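Local structure of viral structural protein 4 (Bombyx mori cytoplasmic polyhedrosis virus, 6TZ0) at residues E289-K292 with L293-G297; S305-S308 with A309-I313; N414-Y417 with Y418-K421; V526-F529 with L530-Y534. The protein binds GTP and probably assists the viral RNA-dependent RNA polymerase during transcription inside the capsid. All blocks are in the same frame, centred on the assembly; numbering follows the deposited sequence.

Contact 1 of 4, residues E289-K292 with L293-G297; sequences EYKK and LLFYG
Lys291 lays its methylene chain over one face of the Phe295 ring, one turn further along helix 290-296. Its CG stands 3.9 Å from the centroid of that ring, displaced towards the rim: a CH-pi contact between side chains running side by side. CG of Lys291 lies trans to its backbone nitrogen (chi1 -172°), which sends the chain along the ring before it bends. Beside this pair Tyr290 and Leu294 meet more obliquely, with Leu294 CB over the tyrosine ring and Tyr290 OH 4.0 Å from Leu294 CD2. Beneath both pairs are the helical bonds from Leu294 N to Tyr290 O and from Phe295 N to Lys291 O, each 2.9 Å. Glu289 occupies the N-cap position, and its OE1 forms a salt bridge with Lys292 NZ at 3.6 Å, which also bonds to Asp277 O. Further out, Leu293 packs on Ile258 and Met269 of the antiparallel sheet, while Phe295 meets the ring of Phe362 and Lys291 touches Ser361, both on helix 359-374. Ser361 is a GTP-binding residue, although no GTP occupies this chain. Lysine suits this exposed place because its methylenes pack on the ring while the ammonium group stays beyond the apolar surface.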
loop_
_atom_site.group_PDB
_atom_site.type_symbol
_atom_site.label_atom_id
_atom_site.label_comp_id
_atom_site.label_asym_id
_atom_site.label_seq_id
_atom_site.Cartn_x
_atom_site.Cartn_y
_atom_site.Cartn_z
ATOM N N GLU B 289 -10.884 49.351 21.413
ATOM C CA GLU B 289 -10.716 48.831 20.049
ATOM C C GLU B 289 -10.189 47.396 20.048
ATOM O O GLU B 289 -9.373 47.022 19.206
ATOM C CB GLU B 289 -9.817 49.737 19.204
ATOM C CG GLU B 289 -10.321 51.161 19.059
ATOM C CD GLU B 289 -11.618 51.268 18.289
ATOM O OE1 GLU B 289 -11.858 50.440 17.387
ATOM O OE2 GLU B 289 -12.401 52.192 18.587
ATOM N N TYR B 290 -10.683 46.588 20.991
ATOM C CA TYR B 290 -10.211 45.217 21.155
ATOM C C TYR B 290 -10.577 44.335 19.973
ATOM O O TYR B 290 -9.788 43.472 19.573
ATOM C CB TYR B 290 -10.774 44.617 22.445
ATOM C CG TYR B 290 -10.558 43.126 22.558
ATOM C CD1 TYR B 290 -9.303 42.607 22.831
ATOM C CD2 TYR B 290 -11.610 42.235 22.372
ATOM C CE1 TYR B 290 -9.101 41.247 22.916
ATOM C CE2 TYR B 290 -11.414 40.878 22.451
ATOM C CZ TYR B 290 -10.160 40.390 22.726
ATOM O OH TYR B 290 -9.969 39.035 22.814
ATOM N N LYS B 291 -11.773 44.518 19.417
ATOM C CA LYS B 291 -12.261 43.589 18.406
ATOM C C LYS B 291 -11.525 43.758 17.084
ATOM O O LYS B 291 -11.293 42.770 16.382
ATOM C CB LYS B 291 -13.768 43.772 18.228
ATOM C CG LYS B 291 -14.425 42.732 17.348
ATOM C CD LYS B 291 -15.912 42.983 17.195
ATOM C CE LYS B 291 -16.669 42.622 18.460
ATOM N NZ LYS B 291 -16.670 41.156 18.699
ATOM N N LYS B 292 -11.117 44.984 16.749
ATOM C CA LYS B 292 -10.309 45.200 15.554
ATOM C C LYS B 292 -8.929 44.577 15.700
ATOM O O LYS B 292 -8.394 44.008 14.739
ATOM C CB LYS B 292 -10.186 46.694 15.271
ATOM C CG LYS B 292 -11.463 47.360 14.838
ATOM C CD LYS B 292 -11.213 48.819 14.528
ATOM C CE LYS B 292 -12.488 49.525 14.130
ATOM N NZ LYS B 292 -12.249 50.966 13.892
ATOM N N LEU B 293 -8.341 44.678 16.895
ATOM C CA LEU B 293 -7.064 44.028 17.168
ATOM C C LEU B 293 -7.187 42.516 17.078
ATOM O O LEU B 293 -6.295 41.847 16.549
ATOM C CB LEU B 293 -6.558 44.423 18.553
ATOM C CG LEU B 293 -6.128 45.855 18.825
ATOM C CD1 LEU B 293 -5.829 46.002 20.295
ATOM C CD2 LEU B 293 -4.909 46.176 18.007
ATOM N N LEU B 294 -8.276 41.963 17.612
ATOM C CA LEU B 294 -8.507 40.525 17.547
ATOM C C LEU B 294 -8.715 40.054 16.116
ATOM O O LEU B 294 -8.211 38.996 15.726
ATOM C CB LEU B 294 -9.717 40.156 18.403
ATOM C CG LEU B 294 -10.141 38.685 18.420
ATOM C CD1 LEU B 294 -9.082 37.836 19.067
ATOM C CD2 LEU B 294 -11.468 38.506 19.119
ATOM N N PHE B 295 -9.438 40.829 15.313
ATOM C CA PHE B 295 -9.709 40.396 13.952
ATOM C C PHE B 295 -8.534 40.626 13.017
ATOM O O PHE B 295 -8.469 39.981 11.969
ATOM C CB PHE B 295 -10.945 41.103 13.381
ATOM C CG PHE B 295 -12.256 40.674 13.992
ATOM C CD1 PHE B 295 -12.333 39.589 14.852
ATOM C CD2 PHE B 295 -13.426 41.332 13.665
ATOM C CE1 PHE B 295 -13.533 39.204 15.402
ATOM C CE2 PHE B 295 -14.631 40.942 14.206
ATOM C CZ PHE B 295 -14.681 39.876 15.074
ATOM N N TYR B 296 -7.602 41.521 13.356
ATOM C CA TYR B 296 -6.564 41.885 12.398
ATOM C C TYR B 296 -5.143 41.893 12.952
ATOM O O TYR B 296 -4.250 42.416 12.283
ATOM C CB TYR B 296 -6.876 43.256 11.787
ATOM C CG TYR B 296 -8.121 43.239 10.953
ATOM C CD1 TYR B 296 -8.106 42.717 9.672
ATOM C CD2 TYR B 296 -9.321 43.712 11.454
ATOM C CE1 TYR B 296 -9.246 42.682 8.908
ATOM C CE2 TYR B 296 -10.467 43.679 10.698
ATOM C CZ TYR B 296 -10.423 43.167 9.426
ATOM O OH TYR B 296 -11.565 43.136 8.670
ATOM N N GLY B 297 -4.887 41.306 14.116
ATOM C CA GLY B 297 -3.581 41.384 14.744
ATOM C C GLY B 297 -2.922 40.029 14.914
ATOM O O GLY B 297 -3.595 39.004 15.013
#

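Contact 2 of 4, residues S305-S308 with A309-I313; sequences SGIS and ARSTI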
loop_
_atom_site.group_PDB
_atom_site.type_symbol
_atom_site.label_atom_id
_atom_site.label_comp_id
_atom_site.label_asym_id
_atom_site.label_seq_id
_atom_site.Cartn_x
_atom_site.Cartn_y
_atom_site.Cartn_z
ATOM N N SER B 305 3.422 35.239 25.647
ATOM C CA SER B 305 3.684 36.669 25.590
ATOM C C SER B 305 2.721 37.368 26.531
ATOM O O SER B 305 1.507 37.300 26.335
ATOM C CB SER B 305 3.493 37.197 24.172
ATOM O OG SER B 305 2.127 37.137 23.810
ATOM N N GLY B 306 3.250 38.065 27.528
ATOM C CA GLY B 306 2.411 38.556 28.606
ATOM C C GLY B 306 1.526 39.749 28.313
ATOM O O GLY B 306 1.483 40.696 29.099
ATOM N N ILE B 307 0.811 39.717 27.188
ATOM C CA ILE B 307 -0.207 40.716 26.910
ATOM C C ILE B 307 -1.400 40.451 27.823
ATOM O O ILE B 307 -1.667 39.309 28.222
ATOM C CB ILE B 307 -0.583 40.682 25.413
ATOM C CG1 ILE B 307 -1.330 41.939 24.976
ATOM C CG2 ILE B 307 -1.369 39.436 25.037
ATOM C CD1 ILE B 307 -0.461 43.134 24.886
ATOM N N SER B 308 -2.084 41.516 28.226
ATOM C CA SER B 308 -3.182 41.387 29.171
ATOM C C SER B 308 -4.130 42.557 28.977
ATOM O O SER B 308 -3.912 43.421 28.127
ATOM C CB SER B 308 -2.674 41.318 30.613
ATOM O OG SER B 308 -2.065 42.530 31.007
ATOM N N ALA B 309 -5.188 42.587 29.785
ATOM C CA ALA B 309 -6.159 43.669 29.715
ATOM C C ALA B 309 -5.618 44.979 30.268
ATOM O O ALA B 309 -6.229 46.027 30.038
ATOM C CB ALA B 309 -7.434 43.278 30.462
ATOM N N ARG B 310 -4.493 44.946 30.977
ATOM C CA ARG B 310 -3.879 46.125 31.561
ATOM C C ARG B 310 -2.794 46.715 30.673
ATOM O O ARG B 310 -2.064 47.604 31.115
ATOM C CB ARG B 310 -3.299 45.776 32.927
ATOM C CG ARG B 310 -4.346 45.346 33.925
ATOM C CD ARG B 310 -3.741 45.132 35.296
ATOM N NE ARG B 310 -2.725 44.084 35.284
ATOM C CZ ARG B 310 -2.982 42.787 35.419
ATOM N NH1 ARG B 310 -4.230 42.364 35.569
ATOM N NH2 ARG B 310 -1.991 41.910 35.398
ATOM N N SER B 311 -2.675 46.242 29.438
ATOM C CA SER B 311 -1.637 46.715 28.537
ATOM C C SER B 311 -2.023 48.048 27.918
ATOM O O SER B 311 -3.178 48.268 27.551
ATOM C CB SER B 311 -1.395 45.693 27.436
ATOM O OG SER B 311 -0.903 44.487 27.979
ATOM N N THR B 312 -1.046 48.941 27.809
ATOM C CA THR B 312 -1.202 50.222 27.139
ATOM C C THR B 312 -0.205 50.309 25.993
ATOM O O THR B 312 0.736 49.521 25.903
ATOM C CB THR B 312 -1.001 51.390 28.108
ATOM O OG1 THR B 312 0.339 51.366 28.610
ATOM C CG2 THR B 312 -1.965 51.290 29.271
ATOM N N ILE B 313 -0.414 51.276 25.113
ATOM C CA ILE B 313 0.398 51.412 23.911
ATOM C C ILE B 313 1.615 52.271 24.213
ATOM O O ILE B 313 1.487 53.387 24.725
ATOM C CB ILE B 313 -0.423 52.006 22.757
ATOM C CG1 ILE B 313 -1.508 51.030 22.322
ATOM C CG2 ILE B 313 0.457 52.299 21.590
ATOM C CD1 ILE B 313 -2.489 51.594 21.349
#
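A type I beta turn runs from Ser308 to Ser311, with Ala309 and Arg310 at its corners. The turn is closed by a weak bond of 3.3 Å from Ser311 N to Ser308 O. Just before it the chain bends more sharply: Gly306 is the centre of an inverse gamma turn, in which Ile307 N reaches Ser305 O at 2.7 Å. Two serine hydroxyls then reinforce the main chain. Ser311 OG accepts the N-H of Ser308 at 3.2 Å, so backbone and side chain of this one residue both bind Ser308. At the start of the turn, Ser308 OG lies between its own backbone nitrogen and carbonyl carbon (chi1 66°), a rotation that turns it forward to Arg310 N. The weak bond of 3.4 Å from Arg310 N to Ser308 OG closes an ST turn within the beta turn. Serine suits both ends of the turn, since a short side chain with a hydroxyl can fold back onto nearby backbone groups. Ile307 supplies the apolar side, its CD1 resting 3.7 Å from Ser311 CB. Arg310, by contrast, is exposed: its guanidinium has Ser308 OG over one face, and its NH1 makes a long, weak ion pair with Asp519. The loop joins strand 297-299 to strand 313-319, the two outermost strands of the antiparallel sheet within this chain. Ser311 OG also bonds to Thr261 O, Ile307 and Ser311 pack on Trp260 of strand 255-261, and Ser308 and Arg310 touch Gln515 of helix 513-518.

Contact 3 of 4, residues N414-Y417 with Y418-K421; sequences NESY and YEQK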
loop_
_atom_site.group_PDB
_atom_site.type_symbol
_atom_site.label_atom_id
_atom_site.label_comp_id
_atom_site.label_asym_id
_atom_site.label_seq_id
_atom_site.Cartn_x
_atom_site.Cartn_y
_atom_site.Cartn_z
ATOM N N ASN B 414 -24.969 28.658 31.329
ATOM C CA ASN B 414 -25.142 27.235 31.575
ATOM C C ASN B 414 -23.799 26.626 31.948
ATOM O O ASN B 414 -22.795 26.864 31.272
ATOM C CB ASN B 414 -25.714 26.534 30.344
ATOM C CG ASN B 414 -27.140 26.930 30.056
ATOM O OD1 ASN B 414 -27.955 27.060 30.965
ATOM N ND2 ASN B 414 -27.456 27.117 28.783
ATOM N N GLU B 415 -23.782 25.838 33.015
ATOM C CA GLU B 415 -22.550 25.212 33.463
ATOM C C GLU B 415 -22.312 23.927 32.679
ATOM O O GLU B 415 -23.251 23.241 32.276
ATOM C CB GLU B 415 -22.625 24.937 34.966
ATOM C CG GLU B 415 -21.331 24.493 35.627
ATOM C CD GLU B 415 -21.474 24.362 37.131
ATOM O OE1 GLU B 415 -22.590 24.589 37.641
ATOM O OE2 GLU B 415 -20.472 24.042 37.804
ATOM N N SER B 416 -21.044 23.621 32.439
ATOM C CA SER B 416 -20.654 22.456 31.664
ATOM C C SER B 416 -20.404 21.260 32.573
ATOM O O SER B 416 -20.158 21.399 33.771
ATOM C CB SER B 416 -19.405 22.759 30.839
ATOM O OG SER B 416 -18.980 21.618 30.125
ATOM N N TYR B 417 -20.476 20.069 31.978
ATOM C CA TYR B 417 -20.285 18.829 32.724
ATOM C C TYR B 417 -18.829 18.643 33.132
ATOM O O TYR B 417 -18.537 18.258 34.275
ATOM C CB TYR B 417 -20.765 17.653 31.875
ATOM C CG TYR B 417 -20.605 16.297 32.511
ATOM C CD1 TYR B 417 -21.459 15.881 33.519
ATOM C CD2 TYR B 417 -19.607 15.426 32.092
ATOM C CE1 TYR B 417 -21.318 14.643 34.099
ATOM C CE2 TYR B 417 -19.457 14.184 32.668
ATOM C CZ TYR B 417 -20.317 13.799 33.669
ATOM O OH TYR B 417 -20.172 12.560 34.243
ATOM N N TYR B 418 -17.904 18.928 32.213
ATOM C CA TYR B 418 -16.488 18.764 32.510
ATOM C C TYR B 418 -16.004 19.789 33.524
ATOM O O TYR B 418 -15.071 19.509 34.281
ATOM C CB TYR B 418 -15.660 18.864 31.235
ATOM C CG TYR B 418 -15.949 17.789 30.224
ATOM C CD1 TYR B 418 -15.632 16.466 30.486
ATOM C CD2 TYR B 418 -16.475 18.104 28.981
ATOM C CE1 TYR B 418 -15.880 15.481 29.563
ATOM C CE2 TYR B 418 -16.712 17.129 28.048
ATOM C CZ TYR B 418 -16.414 15.820 28.345
ATOM O OH TYR B 418 -16.648 14.845 27.414
ATOM N N GLU B 419 -16.636 20.963 33.567
ATOM C CA GLU B 419 -16.289 21.961 34.571
ATOM C C GLU B 419 -16.676 21.489 35.964
ATOM O O GLU B 419 -15.930 21.698 36.926
ATOM C CB GLU B 419 -16.972 23.284 34.236
ATOM C CG GLU B 419 -16.499 23.870 32.926
ATOM C CD GLU B 419 -17.203 25.155 32.558
ATOM O OE1 GLU B 419 -18.153 25.545 33.266
ATOM O OE2 GLU B 419 -16.805 25.773 31.550
ATOM N N GLN B 420 -17.822 20.818 36.079
ATOM C CA GLN B 420 -18.252 20.246 37.350
ATOM C C GLN B 420 -17.329 19.119 37.792
ATOM O O GLN B 420 -16.951 19.048 38.971
ATOM C CB GLN B 420 -19.685 19.746 37.214
ATOM C CG GLN B 420 -20.677 20.854 36.960
ATOM C CD GLN B 420 -22.048 20.343 36.588
ATOM O OE1 GLN B 420 -22.255 19.142 36.431
ATOM N NE2 GLN B 420 -22.994 21.259 36.427
ATOM N N LYS B 421 -16.941 18.245 36.857
ATOM C CA LYS B 421 -16.044 17.148 37.215
ATOM C C LYS B 421 -14.658 17.659 37.600
ATOM O O LYS B 421 -14.059 17.171 38.567
ATOM C CB LYS B 421 -15.946 16.144 36.068
ATOM C CG LYS B 421 -17.279 15.553 35.651
ATOM C CD LYS B 421 -17.970 14.803 36.777
ATOM C CE LYS B 421 -17.287 13.494 37.092
ATOM N NZ LYS B 421 -18.050 12.723 38.105
#
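Tyr417 and Lys421 pack together in the first turn of helix 417-427, whose N-cap position is held by Ser416. This is the close-fitting part of the contact. Lys421 CG lies over a face of the tyrosine ring, 4.1 Å from its centroid and offset towards the rim, in a CH-pi contact. The lysine chain bends at chi2 (-60°) and again at chi3, which keeps it running beside the ring, and its CD reaches within 4.0 Å of Tyr417 OH. Under the pair, Lys421 N bonds to Tyr417 O at 3.0 Å. Next to them Ser416 CB is 3.7 Å from Glu419 CD; serine is common at N-caps because its short hydroxyl side chain can face the first N-H groups. A weak bond of 3.3 Å from Gln420 N to Ser416 O begins the helical pattern. Tyr418 turns into the protein, against Met452 and Leu456 of helix 442-457, where a large aromatic side chain fills the space between helices. Glu419 comes close to Lys355, a residue that binds GTP, and its OE2 takes a weak hydrogen bond from Gln527 NE2. The looser side belongs to exposed Glu415, whose chain reaches forward to cross that of Gln420. Long, flexible polar residues suit this more exposed side. Their carboxylate and amide planes stand 88° apart, and Gln420 NE2 is 3.6 Å from Glu415 OE1.

Contact 4 of 4, residues V526-F529 with L530-Y534; sequences VQLF and LRDTY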
loop_
_atom_site.group_PDB
_atom_site.type_symbol
_atom_site.label_atom_id
_atom_site.label_comp_id
_atom_site.label_asym_id
_atom_site.label_seq_id
_atom_site.Cartn_x
_atom_site.Cartn_y
_atom_site.Cartn_z
ATOM N N VAL B 526 -10.788 26.480 37.956
ATOM C CA VAL B 526 -11.248 25.411 37.084
ATOM C C VAL B 526 -10.960 25.757 35.633
ATOM O O VAL B 526 -10.580 24.895 34.836
ATOM C CB VAL B 526 -12.747 25.171 37.327
ATOM C CG1 VAL B 526 -13.266 24.017 36.489
ATOM C CG2 VAL B 526 -13.007 24.949 38.799
ATOM N N GLN B 527 -11.090 27.037 35.287
ATOM C CA GLN B 527 -10.828 27.491 33.928
ATOM C C GLN B 527 -9.353 27.371 33.572
ATOM O O GLN B 527 -9.011 26.908 32.477
ATOM C CB GLN B 527 -11.307 28.930 33.779
ATOM C CG GLN B 527 -12.800 29.082 33.877
ATOM C CD GLN B 527 -13.510 28.464 32.706
ATOM O OE1 GLN B 527 -13.091 28.622 31.565
ATOM N NE2 GLN B 527 -14.581 27.737 32.979
ATOM N N LEU B 528 -8.467 27.752 34.494
ATOM C CA LEU B 528 -7.034 27.613 34.252
ATOM C C LEU B 528 -6.614 26.147 34.216
ATOM O O LEU B 528 -5.759 25.758 33.405
ATOM C CB LEU B 528 -6.262 28.374 35.321
ATOM C CG LEU B 528 -4.747 28.426 35.173
ATOM C CD1 LEU B 528 -4.366 29.115 33.884
ATOM C CD2 LEU B 528 -4.167 29.155 36.348
ATOM N N PHE B 529 -7.230 25.319 35.063
ATOM C CA PHE B 529 -6.941 23.889 35.078
ATOM C C PHE B 529 -7.369 23.220 33.779
ATOM O O PHE B 529 -6.629 22.398 33.221
ATOM C CB PHE B 529 -7.630 23.252 36.284
ATOM C CG PHE B 529 -7.395 21.782 36.415
ATOM C CD1 PHE B 529 -6.150 21.299 36.767
ATOM C CD2 PHE B 529 -8.428 20.883 36.223
ATOM C CE1 PHE B 529 -5.931 19.949 36.893
ATOM C CE2 PHE B 529 -8.212 19.529 36.351
ATOM C CZ PHE B 529 -6.965 19.064 36.687
ATOM N N LEU B 530 -8.543 23.588 33.261
ATOM C CA LEU B 530 -8.998 23.026 31.998
ATOM C C LEU B 530 -8.193 23.545 30.820
ATOM O O LEU B 530 -7.980 22.797 29.862
ATOM C CB LEU B 530 -10.478 23.314 31.787
ATOM C CG LEU B 530 -11.381 22.499 32.697
ATOM C CD1 LEU B 530 -12.825 22.889 32.514
ATOM C CD2 LEU B 530 -11.178 21.038 32.405
ATOM N N ARG B 531 -7.743 24.806 30.873
ATOM C CA ARG B 531 -6.831 25.323 29.857
ATOM C C ARG B 531 -5.558 24.493 29.796
ATOM O O ARG B 531 -5.098 24.132 28.708
ATOM C CB ARG B 531 -6.506 26.799 30.130
ATOM C CG ARG B 531 -5.623 27.473 29.066
ATOM C CD ARG B 531 -4.141 27.509 29.440
ATOM N NE ARG B 531 -3.297 27.913 28.327
ATOM C CZ ARG B 531 -1.999 27.649 28.253
ATOM N NH1 ARG B 531 -1.410 26.961 29.218
ATOM N NH2 ARG B 531 -1.297 28.043 27.204
ATOM N N ASP B 532 -4.972 24.185 30.954
ATOM C CA ASP B 532 -3.710 23.450 30.946
ATOM C C ASP B 532 -3.901 21.991 30.540
ATOM O O ASP B 532 -3.054 21.426 29.837
ATOM C CB ASP B 532 -3.039 23.559 32.307
ATOM C CG ASP B 532 -2.416 24.911 32.541
ATOM O OD1 ASP B 532 -1.982 25.546 31.564
ATOM O OD2 ASP B 532 -2.352 25.334 33.708
ATOM N N THR B 533 -5.027 21.382 30.930
ATOM C CA THR B 533 -5.341 20.021 30.493
ATOM C C THR B 533 -5.537 19.950 28.980
ATOM O O THR B 533 -4.978 19.072 28.302
ATOM C CB THR B 533 -6.597 19.533 31.210
ATOM O OG1 THR B 533 -6.399 19.603 32.621
ATOM C CG2 THR B 533 -6.918 18.100 30.827
ATOM N N TYR B 534 -6.318 20.884 28.430
ATOM C CA TYR B 534 -6.573 20.890 26.996
ATOM C C TYR B 534 -5.321 21.234 26.208
ATOM O O TYR B 534 -5.136 20.710 25.107
ATOM C CB TYR B 534 -7.687 21.878 26.668
ATOM C CG TYR B 534 -9.045 21.493 27.189
ATOM C CD1 TYR B 534 -9.356 20.176 27.487
ATOM C CD2 TYR B 534 -10.009 22.462 27.419
ATOM C CE1 TYR B 534 -10.595 19.837 27.971
ATOM C CE2 TYR B 534 -11.243 22.134 27.909
ATOM C CZ TYR B 534 -11.533 20.822 28.183
ATOM O OH TYR B 534 -12.771 20.493 28.669
#
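Phe529 and Thr533 are brought together by their first torsions. The ring of Phe529 extends trans to its backbone nitrogen (chi1 -179°), while the Thr533 hydroxyl lies beside its own nitrogen (chi1 -57°) and turns back along the helix. OG1 of Thr533 thereby sits over the centre of the phenylalanine ring and donates to Phe529 O at 2.9 Å. The same oxygen takes Thr533 N at 3.0 Å, the two donors arriving from opposite faces of the carbonyl plane. Threonine is apt in this buried place because a hydroxyl can be satisfied within its own helix. Both residues belong to helix 524-537, which, after helix 513-518, lies in the connection from strand 504-507 to strand 543-545 of the parallel sheet, in what is probably a P-loop NTPase-like fold. Along one side Val526 CG1 meets Leu530 CD1 at 4.2 Å, the two chains pointing the same way, and Val526 goes on to pack against Leu426 of helix 417-427. On another side Arg531 NH1 reaches Asp532 OD1 at 2.8 Å, a salt bridge in the plane of the guanidinium. Second partners hold both ions: Arg531 NE bonds to Thr513 OG1, and Asp532 OD2 to Tyr437 OH.

Overall arrangement
Contacts 1 and 2 belong to the region of the antiparallel sheet, their centres 14 Å apart, and both rest on strand 255-261. Contact 1 is helical and only partly buried, whereas contact 2 is a buried loop held largely by serine hydroxyls. Contacts 3 and 4 lie 12 Å apart between centres and touch directly: Glu419 OE2 is 3.3 Å from Gln527 NE2, a weak hydrogen bond, and Glu419 CG packs on Leu530 CD1. Contact 4 is the buried member of this pair, contact 3 the more peripheral. Lysine stems over aromatic rings recur in the partly exposed contacts 1 and 3, while contact 4 satisfies its threonine internally. Contacts 3 and 4 approach GTP-binding Lys355, contact 1 GTP-binding Ser361.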